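Long-range contacts in auracyanin A (Chloroflexus aurantiacus, PDB 2AAN), which probably serves as a soluble electron acceptor for alternative complex III, carrying electrons on one blue copper ion per subunit: residues 47-52 against 105-110; 37-42 against 111-116; 26-31 against 51-56; 19-24 against 43-48. One frame throughout, in Å; residues are numbered along the deposited sequence.

Contact 1. Residues 47-52 against 105-110; sequences IRFKNN and ETVEVT
Val-107 O is gripped from the facing strand by two groups. Phe-49 N donates to it at 2.8 Å, and the CA-H of Arg-48 lies beside it, with CA at 3.5 Å from the oxygen. Val-107 N returns a bond to Phe-49 O, so these two residues form an antiparallel hydrogen-bonded pair. Ile-47 and Val-109, two residues along, form the next hydrogen-bonded pair. Beyond the strands, Asn-51 N reaches Glu-105 O at 2.9 Å.

On the Arg-48 face, Thr-106 CG2 sits over the centre of the Arg-48 guanidinium, 3.6 Å from CZ. Arg-48 CG is anti to the backbone N (chi1 -176°), and the extended chain carries the guanidinium past Thr-106. Glu-108 comes to the guanidinium edge. Its OE1 is 3.4 Å from NH1, a weak salt bridge with the two flat groups 88° apart. A water joins Thr-106 OG1 to Arg-48 NH2, weakly on the arginine side. An alanine at Thr-106, lacking OG1 and CG2, would probably leave that guanidinium face without its methyl cover, the water without its threonine partner and the arginine less firmly held.

On the other face, Val-107 CG2 meets the Phe-49 ring edge at CD2, 4.0 Å away. The Phe-49 side chain lies close to that of the copper ligand Met-132. The chemistry implies that backbone bonds hold this cupredoxin strand pair, while the exposed charges add only a loose tie.

Contact 2. Residues 37-42 against 111-116; sequences LTVSAG and FTAPAA
Val-39 faces Ala-113 where strand 36-39 ends and the chain turns toward the other sheet of the cupredoxin sandwich. From its CB the side chain forks. CG1 is anti to the carbonyl carbon (chi1 -64°) and packs on Ile-21 of strand 19-24. CG2, the other tip, meets Ala-113 CB at 3.9 Å. That methyl is shared with the backbone: Ser-40 O stands 3.3 Å from Ala-113 CB.

The one hydrogen bond between the segments follows just beyond. Gly-42 N donates to Ala-113 O at 3.0 Å. The donor stands 46° out of the carbonyl plane. Gly-42 has positive phi, a backbone shape that favours glycine. Its own oxygen lies against the methyl of Thr-112, with O to CG2 at 3.5 Å.

Ala-41 packs on the chain at Pro-114. Its CB is 3.4 Å from Pro-114 O, and its CA-H points at the same oxygen. Pro-114 itself rests on Tyr-119.

Pro-114 O is buried here with no hydrogen-bond partner. The CA-H of Ala-41 is probably a poor substitute for a true donor. Small methyl groups and one backbone bond, its donor above the carbonyl plane, thus make this join, away from the copper.

Contact 3. Residues 26-31 against 51-56; sequences KGEELA and NNSAVQ
Glu-28, in the type II' turn of residues 26-29, reaches across to Ser-53, which opens an ST turn in the loop after strand 44-50. Ser-53 OG donates to Glu-28 OE2. The bond is very short at 2.5 Å. The Glu-28 chain bends at CG (chi2 -64°), which swings CD over toward the serine. Val-55 CG2 also touches this carboxylate, 3.4 Å from OE2. A water donates to both OE2 and Glu-28 O, and accepts from Gln-56 NE2. It thus ties the end of Gln-56 to the turn. Nearby, Leu-30 CD1 packs on the same NE2, and the two side chains cross at about a right angle.

The next shell fixes the serine. Val-55 N donates to Ser-53 OG at 3.0 Å, so the hydroxyl accepts from its own loop while it donates a hydrogen bond to Glu-28. An alanine at Ser-53 would probably leave Glu-28 OE2 without its serine donor, Val-55 N without its acceptor and the carboxylate, still bonded to the water, more mobile.

Ser-53 N is held in turn by Asn-51 OD1 in an Asx turn. The loop borders the metal site: the Gln-56 side chain touches the copper ligand His-128. Asn-51 ND2 spans the loop from within and donates to Gln-56 O at 2.9 Å, standing 47° out of that carbonyl plane.

Contact 4. Residues 19-24 against 43-48; sequences VTIEIG and QTVTIR
Ile-21 has CD1 anti to CA (chi2 168°), and this extended branch ends on Val-45 CG1, 3.6 Å away. Ile-47 bends instead (chi2 -76°), which turns its CD1 to Ile-21 CB at 3.9 Å. Further along, Ile-23 CG2 and Ile-47 CG2 meet at 3.6 Å. These aliphatic groups share one face of the sheet. From the opposing sheet of the sandwich, Leu-37 packs on Ile-21 and Ile-47, and Val-39 on Ile-21 and Val-45.

Strands 19-24 and 44-48 run parallel, with their directions 28° apart. This is the parallel pairing of the N-terminal strand in the cupredoxin fold; strand 36-39, which lies between them in sequence, belongs to the other sheet. The backbone bonds weave from one strand to the other. Thr-46 uses both its groups: its N donates to Val-19 O, and its O accepts from Ile-21 N at 2.7 Å. Arg-48 does likewise, with N bonded to Ile-21 O and O to Ile-23 N.

The other face is polar. A water donates to Val-19 O and lies 2.7 Å from Thr-46 OG1, which also bonds Thr-110 of the third strand. Glu-22 and Arg-48 lie side by side and point the same way. Glu-22 OE2 rests against the arginine's aliphatic part, 3.5 Å from CD. Its distance to NE is 4.1 Å, beyond a salt bridge, though the opposite charges probably still attract. Back on the Ile-21 face, Val-19 CG1 packs on Gln-43 NE2 at 3.6 Å, an amide that Gly-17 O holds.

Contacts 1 and 4 share strand 44-50, which lies between its antiparallel neighbour 106-112 and its parallel neighbour 19-24. Both are partly buried. Each has an apolar inner face and a polar outer one, and Arg-48 serves both outer faces. Contact 2 joins the end of this sheet to strand 36-39 of the opposing sheet. It packs apolar groups next to contact 4, where Val-39 and Leu-37 meet Ile-21. Contact 3 is a surface contact of two loops. It relies on side-chain hydroxyl, carboxylate and water bonds instead of strand pairing. Contacts 2 and 3 lie on opposite sides of the chain's centre. Contacts 1 and 3 both reach the copper ligands; contact 2 lies away from them.

Contact 1. Residues 47-52 against 105-110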
loop_
_atom_site.group_PDB
_atom_site.type_symbol
_atom_site.label_atom_id
_atom_site.label_comp_id
_atom_site.label_asym_id
_atom_site.label_seq_id
_atom_site.Cartn_x
_atom_site.Cartn_y
_atom_site.Cartn_z
ATOM N N ILE A 47 0.124 9.837 -0.048
ATOM C CA ILE A 47 -0.448 8.941 0.958
ATOM C C ILE A 47 0.356 9.089 2.241
ATOM O O ILE A 47 1.580 8.955 2.247
ATOM C CB ILE A 47 -0.442 7.464 0.471
ATOM C CG1 ILE A 47 -1.333 7.299 -0.770
ATOM C CG2 ILE A 47 -0.831 6.531 1.621
ATOM C CD1 ILE A 47 -2.777 7.290 -0.495
ATOM N N ARG A 48 -0.333 9.484 3.287
ATOM C CA ARG A 48 0.233 9.570 4.603
ATOM C C ARG A 48 -0.354 8.412 5.406
ATOM O O ARG A 48 -1.504 8.434 5.819
ATOM C CB ARG A 48 -0.103 10.919 5.218
ATOM C CG ARG A 48 0.529 11.167 6.586
ATOM C CD ARG A 48 0.267 12.595 7.068
ATOM N NE ARG A 48 0.663 12.774 8.462
ATOM C CZ ARG A 48 1.909 13.012 8.884
ATOM N NH1 ARG A 48 2.927 13.122 8.022
ATOM N NH2 ARG A 48 2.142 13.144 10.189
ATOM N N PHE A 49 0.452 7.378 5.580
ATOM C CA PHE A 49 0.029 6.143 6.185
ATOM C C PHE A 49 0.473 6.116 7.616
ATOM O O PHE A 49 1.651 6.195 7.909
ATOM C CB PHE A 49 0.631 4.988 5.412
ATOM C CG PHE A 49 0.329 3.648 5.978
ATOM C CD1 PHE A 49 -0.951 3.266 6.269
ATOM C CD2 PHE A 49 1.358 2.740 6.213
ATOM C CE1 PHE A 49 -1.243 1.999 6.753
ATOM C CE2 PHE A 49 1.077 1.481 6.725
ATOM C CZ PHE A 49 -0.254 1.124 7.019
ATOM N N LYS A 50 -0.505 6.042 8.493
ATOM C CA LYS A 50 -0.273 6.064 9.910
ATOM C C LYS A 50 -0.454 4.654 10.451
ATOM O O LYS A 50 -1.546 4.056 10.373
ATOM C CB LYS A 50 -1.261 6.995 10.587
ATOM C CG LYS A 50 -0.993 7.211 12.070
ATOM C CD LYS A 50 -2.094 8.111 12.658
ATOM C CE LYS A 50 -1.774 8.566 14.090
ATOM N NZ LYS A 50 -1.161 7.485 14.920
ATOM N N ASN A 51 0.623 4.113 10.993
ATOM C CA ASN A 51 0.535 2.834 11.679
ATOM C C ASN A 51 -0.054 3.038 13.052
ATOM O O ASN A 51 0.592 3.577 13.937
ATOM C CB ASN A 51 1.919 2.164 11.782
ATOM C CG ASN A 51 1.822 0.735 12.209
ATOM O OD1 ASN A 51 0.737 0.274 12.587
ATOM N ND2 ASN A 51 2.921 0.004 12.121
ATOM N N ASN A 52 -1.279 2.578 13.247
ATOM C CA ASN A 52 -1.968 2.714 14.533
ATOM C C ASN A 52 -1.752 1.535 15.468
ATOM O O ASN A 52 -2.429 1.410 16.478
ATOM C CB ASN A 52 -3.463 2.915 14.268
ATOM C CG ASN A 52 -3.739 4.250 13.628
ATOM O OD1 ASN A 52 -3.356 5.273 14.177
ATOM N ND2 ASN A 52 -4.395 4.259 12.462
ATOM N N GLU A 105 4.442 4.447 13.728
ATOM C CA GLU A 105 5.133 5.322 12.797
ATOM C C GLU A 105 4.211 5.815 11.691
ATOM O O GLU A 105 3.339 5.094 11.234
ATOM C CB GLU A 105 6.324 4.577 12.192
ATOM C CG GLU A 105 7.198 5.409 11.270
ATOM C CD GLU A 105 8.472 4.681 10.761
ATOM O OE1 GLU A 105 8.668 3.448 11.012
ATOM O OE2 GLU A 105 9.283 5.383 10.101
ATOM N N THR A 106 4.429 7.045 11.247
ATOM C CA THR A 106 3.757 7.562 10.052
ATOM C C THR A 106 4.753 7.711 8.940
ATOM O O THR A 106 5.799 8.295 9.125
ATOM C CB THR A 106 3.059 8.917 10.308
ATOM O OG1 THR A 106 1.998 8.730 11.248
ATOM C CG2 THR A 106 2.449 9.492 9.029
ATOM N N VAL A 107 4.389 7.226 7.764
ATOM C CA VAL A 107 5.227 7.293 6.598
ATOM C C VAL A 107 4.434 7.917 5.458
ATOM O O VAL A 107 3.212 8.017 5.505
ATOM C CB VAL A 107 5.755 5.920 6.201
ATOM C CG1 VAL A 107 6.519 5.288 7.370
ATOM C CG2 VAL A 107 4.642 4.992 5.745
ATOM N N GLU A 108 5.138 8.360 4.430
ATOM C CA GLU A 108 4.475 8.991 3.285
ATOM C C GLU A 108 5.030 8.481 2.005
ATOM O O GLU A 108 6.216 8.210 1.886
ATOM C CB GLU A 108 4.666 10.520 3.267
ATOM C CG GLU A 108 4.069 11.243 4.471
ATOM C CD GLU A 108 4.059 12.774 4.306
ATOM O OE1 GLU A 108 3.017 13.389 4.655
ATOM O OE2 GLU A 108 5.087 13.344 3.841
ATOM N N VAL A 109 4.162 8.404 1.022
ATOM C CA VAL A 109 4.590 8.255 -0.372
ATOM C C VAL A 109 3.814 9.207 -1.267
ATOM O O VAL A 109 2.603 9.247 -1.200
ATOM C CB VAL A 109 4.422 6.802 -0.885
ATOM C CG1 VAL A 109 3.111 6.222 -0.450
ATOM C CG2 VAL A 109 4.536 6.772 -2.414
ATOM N N THR A 110 4.527 9.999 -2.078
ATOM C CA THR A 110 3.903 10.866 -3.077
ATOM C C THR A 110 4.050 10.236 -4.456
ATOM O O THR A 110 5.151 9.798 -4.836
ATOM C CB THR A 110 4.555 12.282 -3.071
ATOM O OG1 THR A 110 4.460 12.850 -1.754
ATOM C CG2 THR A 110 3.906 13.205 -4.048
HETATM O O HOH W 1 0.161 11.213 12.025
#

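Contact 2. Residues 37-42 against 111-116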
loop_
_atom_site.group_PDB
_atom_site.type_symbol
_atom_site.label_atom_id
_atom_site.label_comp_id
_atom_site.label_asym_id
_atom_site.label_seq_id
_atom_site.Cartn_x
_atom_site.Cartn_y
_atom_site.Cartn_z
ATOM N N LEU A 37 -10.258 4.496 -1.781
ATOM C CA LEU A 37 -9.768 5.853 -2.039
ATOM C C LEU A 37 -10.091 6.216 -3.463
ATOM O O LEU A 37 -10.066 5.357 -4.324
ATOM C CB LEU A 37 -8.258 5.903 -1.842
ATOM C CG LEU A 37 -7.723 5.388 -0.510
ATOM C CD1 LEU A 37 -6.190 5.393 -0.502
ATOM C CD2 LEU A 37 -8.282 6.185 0.679
ATOM N N THR A 38 -10.460 7.474 -3.695
ATOM C CA THR A 38 -10.771 7.947 -5.022
ATOM C C THR A 38 -9.926 9.164 -5.296
ATOM O O THR A 38 -9.852 10.064 -4.468
ATOM C CB THR A 38 -12.238 8.339 -5.166
ATOM O OG1 THR A 38 -13.055 7.219 -4.851
ATOM C CG2 THR A 38 -12.531 8.751 -6.604
ATOM N N VAL A 39 -9.255 9.147 -6.444
ATOM C CA VAL A 39 -8.442 10.264 -6.890
ATOM C C VAL A 39 -8.734 10.454 -8.375
ATOM O O VAL A 39 -9.463 9.647 -8.968
ATOM C CB VAL A 39 -6.929 10.031 -6.640
ATOM C CG1 VAL A 39 -6.652 9.931 -5.123
ATOM C CG2 VAL A 39 -6.412 8.784 -7.361
ATOM N N SER A 40 -8.152 11.499 -8.961
ATOM C CA SER A 40 -8.241 11.759 -10.416
ATOM C C SER A 40 -6.967 11.305 -11.090
ATOM O O SER A 40 -5.900 11.403 -10.509
ATOM C CB SER A 40 -8.426 13.255 -10.694
ATOM O OG SER A 40 -9.375 13.811 -9.802
ATOM N N ALA A 41 -7.067 10.842 -12.330
ATOM C CA ALA A 41 -5.892 10.427 -13.071
ATOM C C ALA A 41 -4.877 11.597 -13.195
ATOM O O ALA A 41 -5.258 12.732 -13.422
ATOM C CB ALA A 41 -6.296 9.920 -14.451
ATOM N N GLY A 42 -3.601 11.317 -13.010
ATOM C CA GLY A 42 -2.550 12.327 -13.159
ATOM C C GLY A 42 -2.392 13.228 -11.935
ATOM O O GLY A 42 -1.428 13.991 -11.845
ATOM N N PHE A 111 2.947 10.156 -5.201
ATOM C CA PHE A 111 2.984 9.598 -6.555
ATOM C C PHE A 111 1.990 10.330 -7.455
ATOM O O PHE A 111 1.132 11.050 -6.989
ATOM C CB PHE A 111 2.701 8.090 -6.546
ATOM C CG PHE A 111 1.293 7.725 -6.115
ATOM C CD1 PHE A 111 0.311 7.418 -7.051
ATOM C CD2 PHE A 111 0.965 7.631 -4.768
ATOM C CE1 PHE A 111 -0.963 7.067 -6.667
ATOM C CE2 PHE A 111 -0.314 7.267 -4.378
ATOM C CZ PHE A 111 -1.275 6.993 -5.315
ATOM N N THR A 112 2.200 10.198 -8.750
ATOM C CA THR A 112 1.265 10.673 -9.746
ATOM C C THR A 112 0.252 9.567 -9.981
ATOM O O THR A 112 0.619 8.442 -10.320
ATOM C CB THR A 112 1.964 10.968 -11.070
ATOM O OG1 THR A 112 2.916 12.034 -10.882
ATOM C CG2 THR A 112 0.937 11.374 -12.148
ATOM N N ALA A 113 -1.027 9.883 -9.842
ATOM C CA ALA A 113 -2.046 8.841 -9.964
ATOM C C ALA A 113 -1.996 8.271 -11.352
ATOM O O ALA A 113 -1.805 9.031 -12.316
ATOM C CB ALA A 113 -3.400 9.389 -9.721
ATOM N N PRO A 114 -2.177 6.949 -11.486
ATOM C CA PRO A 114 -2.119 6.307 -12.797
ATOM C C PRO A 114 -3.303 6.663 -13.708
ATOM O O PRO A 114 -4.100 7.529 -13.389
ATOM C CB PRO A 114 -2.130 4.824 -12.450
ATOM C CG PRO A 114 -2.826 4.749 -11.129
ATOM C CD PRO A 114 -2.402 5.971 -10.404
ATOM N N ALA A 115 -3.431 5.972 -14.833
ATOM C CA ALA A 115 -4.583 6.161 -15.722
ATOM C C ALA A 115 -5.889 5.800 -15.024
ATOM O O ALA A 115 -5.878 5.031 -14.063
ATOM C CB ALA A 115 -4.411 5.314 -16.980
ATOM N N ALA A 116 -7.006 6.361 -15.501
ATOM C CA ALA A 116 -8.335 5.986 -15.007
ATOM C C ALA A 116 -8.510 4.473 -14.927
ATOM O O ALA A 116 -8.073 3.732 -15.809
ATOM C CB ALA A 116 -9.433 6.589 -15.872
#

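Contact 3. Residues 26-31 against 51-56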
loop_
_atom_site.group_PDB
_atom_site.type_symbol
_atom_site.label_atom_id
_atom_site.label_comp_id
_atom_site.label_asym_id
_atom_site.label_seq_id
_atom_site.Cartn_x
_atom_site.Cartn_y
_atom_site.Cartn_z
ATOM N N LYS A 26 -6.264 -0.250 10.789
ATOM C CA LYS A 26 -7.462 -0.252 11.623
ATOM C C LYS A 26 -7.001 -0.767 12.979
ATOM O O LYS A 26 -7.119 -1.939 13.294
ATOM C CB LYS A 26 -8.519 -1.122 10.996
ATOM C CG LYS A 26 -9.863 -1.028 11.711
ATOM C CD LYS A 26 -10.778 -2.161 11.344
ATOM C CE LYS A 26 -11.940 -2.270 12.329
ATOM N NZ LYS A 26 -12.766 -1.049 12.235
ATOM N N GLY A 27 -6.397 0.122 13.759
ATOM C CA GLY A 27 -5.861 -0.247 15.088
ATOM C C GLY A 27 -4.894 -1.411 15.001
ATOM O O GLY A 27 -3.916 -1.364 14.253
ATOM N N GLU A 28 -5.185 -2.462 15.747
ATOM C CA GLU A 28 -4.343 -3.637 15.802
ATOM C C GLU A 28 -4.707 -4.695 14.753
ATOM O O GLU A 28 -4.048 -5.721 14.657
ATOM C CB GLU A 28 -4.410 -4.254 17.195
ATOM C CG GLU A 28 -3.923 -3.336 18.272
ATOM C CD GLU A 28 -2.463 -2.996 18.151
ATOM O OE1 GLU A 28 -2.076 -1.957 18.736
ATOM O OE2 GLU A 28 -1.703 -3.745 17.467
ATOM N N GLU A 29 -5.723 -4.421 13.939
ATOM C CA GLU A 29 -6.221 -5.389 12.969
ATOM C C GLU A 29 -5.342 -5.413 11.716
ATOM O O GLU A 29 -4.646 -4.455 11.421
ATOM C CB GLU A 29 -7.637 -5.017 12.529
ATOM C CG GLU A 29 -8.661 -5.079 13.641
ATOM C CD GLU A 29 -8.834 -6.488 14.179
ATOM O OE1 GLU A 29 -8.745 -7.464 13.386
ATOM O OE2 GLU A 29 -9.065 -6.623 15.398
ATOM N N LEU A 30 -5.476 -6.495 10.957
ATOM C CA LEU A 30 -4.816 -6.677 9.693
ATOM C C LEU A 30 -5.747 -6.091 8.610
ATOM O O LEU A 30 -6.358 -6.805 7.833
ATOM C CB LEU A 30 -4.520 -8.152 9.458
ATOM C CG LEU A 30 -3.230 -8.693 10.088
ATOM C CD1 LEU A 30 -2.739 -8.060 11.376
ATOM C CD2 LEU A 30 -3.210 -10.133 10.173
ATOM N N ALA A 31 -5.819 -4.766 8.585
ATOM C CA ALA A 31 -6.780 -4.032 7.767
ATOM C C ALA A 31 -6.305 -2.618 7.718
ATOM O O ALA A 31 -5.760 -2.106 8.715
ATOM C CB ALA A 31 -8.173 -4.056 8.399
ATOM N N ASN A 51 0.623 4.113 10.993
ATOM C CA ASN A 51 0.535 2.834 11.679
ATOM C C ASN A 51 -0.054 3.038 13.052
ATOM O O ASN A 51 0.592 3.577 13.937
ATOM C CB ASN A 51 1.919 2.164 11.782
ATOM C CG ASN A 51 1.822 0.735 12.209
ATOM O OD1 ASN A 51 0.737 0.274 12.587
ATOM N ND2 ASN A 51 2.921 0.004 12.121
ATOM N N ASN A 52 -1.279 2.578 13.247
ATOM C CA ASN A 52 -1.968 2.714 14.533
ATOM C C ASN A 52 -1.752 1.535 15.468
ATOM O O ASN A 52 -2.429 1.410 16.478
ATOM C CB ASN A 52 -3.463 2.915 14.268
ATOM C CG ASN A 52 -3.739 4.250 13.628
ATOM O OD1 ASN A 52 -3.356 5.273 14.177
ATOM N ND2 ASN A 52 -4.395 4.259 12.462
ATOM N N SER A 53 -0.842 0.645 15.106
ATOM C CA SER A 53 -0.444 -0.445 15.997
ATOM C C SER A 53 0.956 -0.152 16.524
ATOM O O SER A 53 1.803 0.414 15.814
ATOM C CB SER A 53 -0.413 -1.781 15.257
ATOM O OG SER A 53 0.146 -2.821 16.061
ATOM N N ALA A 54 1.189 -0.580 17.755
ATOM C CA ALA A 54 2.477 -0.450 18.409
ATOM C C ALA A 54 3.326 -1.676 18.102
ATOM O O ALA A 54 4.513 -1.671 18.338
ATOM C CB ALA A 54 2.261 -0.330 19.914
ATOM N N VAL A 55 2.716 -2.727 17.539
ATOM C CA VAL A 55 3.366 -4.048 17.479
ATOM C C VAL A 55 3.330 -4.738 16.102
ATOM O O VAL A 55 3.678 -5.914 15.962
ATOM C CB VAL A 55 2.736 -4.968 18.549
ATOM C CG1 VAL A 55 2.893 -4.340 19.945
ATOM C CG2 VAL A 55 1.255 -5.243 18.261
ATOM N N GLN A 56 2.942 -3.996 15.079
ATOM C CA GLN A 56 2.906 -4.523 13.749
ATOM C C GLN A 56 3.770 -3.579 12.971
ATOM O O GLN A 56 3.910 -2.405 13.365
ATOM C CB GLN A 56 1.495 -4.493 13.240
ATOM C CG GLN A 56 0.577 -5.410 13.966
ATOM C CD GLN A 56 0.742 -6.851 13.544
ATOM O OE1 GLN A 56 1.486 -7.169 12.602
ATOM N NE2 GLN A 56 -0.005 -7.722 14.188
HETATM O O HOH W 2 -1.800 -6.302 16.060
#

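Contact 4. Residues 19-24 against 43-48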
loop_
_atom_site.group_PDB
_atom_site.type_symbol
_atom_site.label_atom_id
_atom_site.label_comp_id
_atom_site.label_asym_id
_atom_site.label_seq_id
_atom_site.Cartn_x
_atom_site.Cartn_y
_atom_site.Cartn_z
ATOM N N VAL A 19 -2.986 16.658 -3.328
ATOM C CA VAL A 19 -3.714 16.314 -2.119
ATOM C C VAL A 19 -2.979 15.277 -1.296
ATOM O O VAL A 19 -2.142 14.509 -1.800
ATOM C CB VAL A 19 -5.095 15.743 -2.426
ATOM C CG1 VAL A 19 -5.956 16.787 -3.093
ATOM C CG2 VAL A 19 -4.991 14.414 -3.258
ATOM N N THR A 20 -3.250 15.294 -0.009
ATOM C CA THR A 20 -2.798 14.241 0.848
ATOM C C THR A 20 -4.025 13.389 1.142
ATOM O O THR A 20 -5.106 13.898 1.386
ATOM C CB THR A 20 -2.196 14.751 2.164
ATOM O OG1 THR A 20 -0.973 15.445 1.898
ATOM C CG2 THR A 20 -1.904 13.596 3.114
ATOM N N ILE A 21 -3.846 12.090 1.113
ATOM C CA ILE A 21 -4.873 11.174 1.575
ATOM C C ILE A 21 -4.332 10.492 2.830
ATOM O O ILE A 21 -3.253 9.889 2.818
ATOM C CB ILE A 21 -5.233 10.140 0.528
ATOM C CG1 ILE A 21 -5.903 10.811 -0.658
ATOM C CG2 ILE A 21 -6.159 9.091 1.139
ATOM C CD1 ILE A 21 -6.011 9.899 -1.837
ATOM N N GLU A 22 -5.081 10.622 3.923
ATOM C CA GLU A 22 -4.706 10.008 5.192
ATOM C C GLU A 22 -5.227 8.587 5.197
ATOM O O GLU A 22 -6.360 8.345 4.844
ATOM C CB GLU A 22 -5.346 10.728 6.367
ATOM C CG GLU A 22 -5.340 12.215 6.298
ATOM C CD GLU A 22 -4.059 12.806 6.753
ATOM O OE1 GLU A 22 -3.958 14.048 6.677
ATOM O OE2 GLU A 22 -3.158 12.059 7.196
ATOM N N ILE A 23 -4.400 7.645 5.603
ATOM C CA ILE A 23 -4.886 6.281 5.779
ATOM C C ILE A 23 -4.075 5.655 6.862
ATOM O O ILE A 23 -2.955 6.080 7.119
ATOM C CB ILE A 23 -4.833 5.464 4.453
ATOM C CG1 ILE A 23 -5.480 4.095 4.611
ATOM C CG2 ILE A 23 -3.399 5.381 3.913
ATOM C CD1 ILE A 23 -5.696 3.383 3.304
ATOM N N GLY A 24 -4.639 4.651 7.523
ATOM C CA GLY A 24 -3.891 4.009 8.580
ATOM C C GLY A 24 -4.264 2.559 8.687
ATOM O O GLY A 24 -5.044 2.055 7.908
ATOM N N GLN A 43 -3.341 13.170 -11.005
ATOM C CA GLN A 43 -3.287 13.979 -9.797
ATOM C C GLN A 43 -2.092 13.577 -8.934
ATOM O O GLN A 43 -1.801 12.380 -8.812
ATOM C CB GLN A 43 -4.590 13.822 -9.001
ATOM C CG GLN A 43 -4.658 14.665 -7.754
ATOM C CD GLN A 43 -6.015 14.633 -7.093
ATOM O OE1 GLN A 43 -6.729 13.637 -7.152
ATOM N NE2 GLN A 43 -6.391 15.749 -6.473
ATOM N N THR A 44 -1.430 14.574 -8.326
ATOM C CA THR A 44 -0.381 14.335 -7.332
ATOM C C THR A 44 -1.041 13.985 -5.995
ATOM O O THR A 44 -1.769 14.810 -5.404
ATOM C CB THR A 44 0.597 15.546 -7.142
ATOM O OG1 THR A 44 1.206 15.877 -8.389
ATOM C CG2 THR A 44 1.708 15.207 -6.151
ATOM N N VAL A 45 -0.785 12.750 -5.558
ATOM C CA VAL A 45 -1.337 12.148 -4.348
ATOM C C VAL A 45 -0.194 11.840 -3.383
ATOM O O VAL A 45 0.781 11.184 -3.764
ATOM C CB VAL A 45 -2.049 10.790 -4.642
ATOM C CG1 VAL A 45 -2.719 10.229 -3.323
ATOM C CG2 VAL A 45 -3.049 10.934 -5.763
ATOM N N THR A 46 -0.275 12.386 -2.172
ATOM C CA THR A 46 0.588 11.990 -1.081
ATOM C C THR A 46 -0.265 11.091 -0.166
ATOM O O THR A 46 -1.279 11.517 0.366
ATOM C CB THR A 46 1.182 13.201 -0.301
ATOM O OG1 THR A 46 1.982 14.022 -1.188
ATOM C CG2 THR A 46 2.062 12.697 0.865
ATOM N N ILE A 47 0.124 9.837 -0.048
ATOM C CA ILE A 47 -0.448 8.941 0.958
ATOM C C ILE A 47 0.356 9.089 2.241
ATOM O O ILE A 47 1.580 8.955 2.247
ATOM C CB ILE A 47 -0.442 7.464 0.471
ATOM C CG1 ILE A 47 -1.333 7.299 -0.770
ATOM C CG2 ILE A 47 -0.831 6.531 1.621
ATOM C CD1 ILE A 47 -2.777 7.290 -0.495
ATOM N N ARG A 48 -0.333 9.484 3.287
ATOM C CA ARG A 48 0.233 9.570 4.603
ATOM C C ARG A 48 -0.354 8.412 5.406
ATOM O O ARG A 48 -1.504 8.434 5.819
ATOM C CB ARG A 48 -0.103 10.919 5.218
ATOM C CG ARG A 48 0.529 11.167 6.586
ATOM C CD ARG A 48 0.267 12.595 7.068
ATOM N NE ARG A 48 0.663 12.774 8.462
ATOM C CZ ARG A 48 1.909 13.012 8.884
ATOM N NH1 ARG A 48 2.927 13.122 8.022
ATOM N NH2 ARG A 48 2.142 13.144 10.189
HETATM O O HOH W 3 0.456 15.801 -2.550
HETATM O O HOH W 4 -2.696 9.357 8.221
#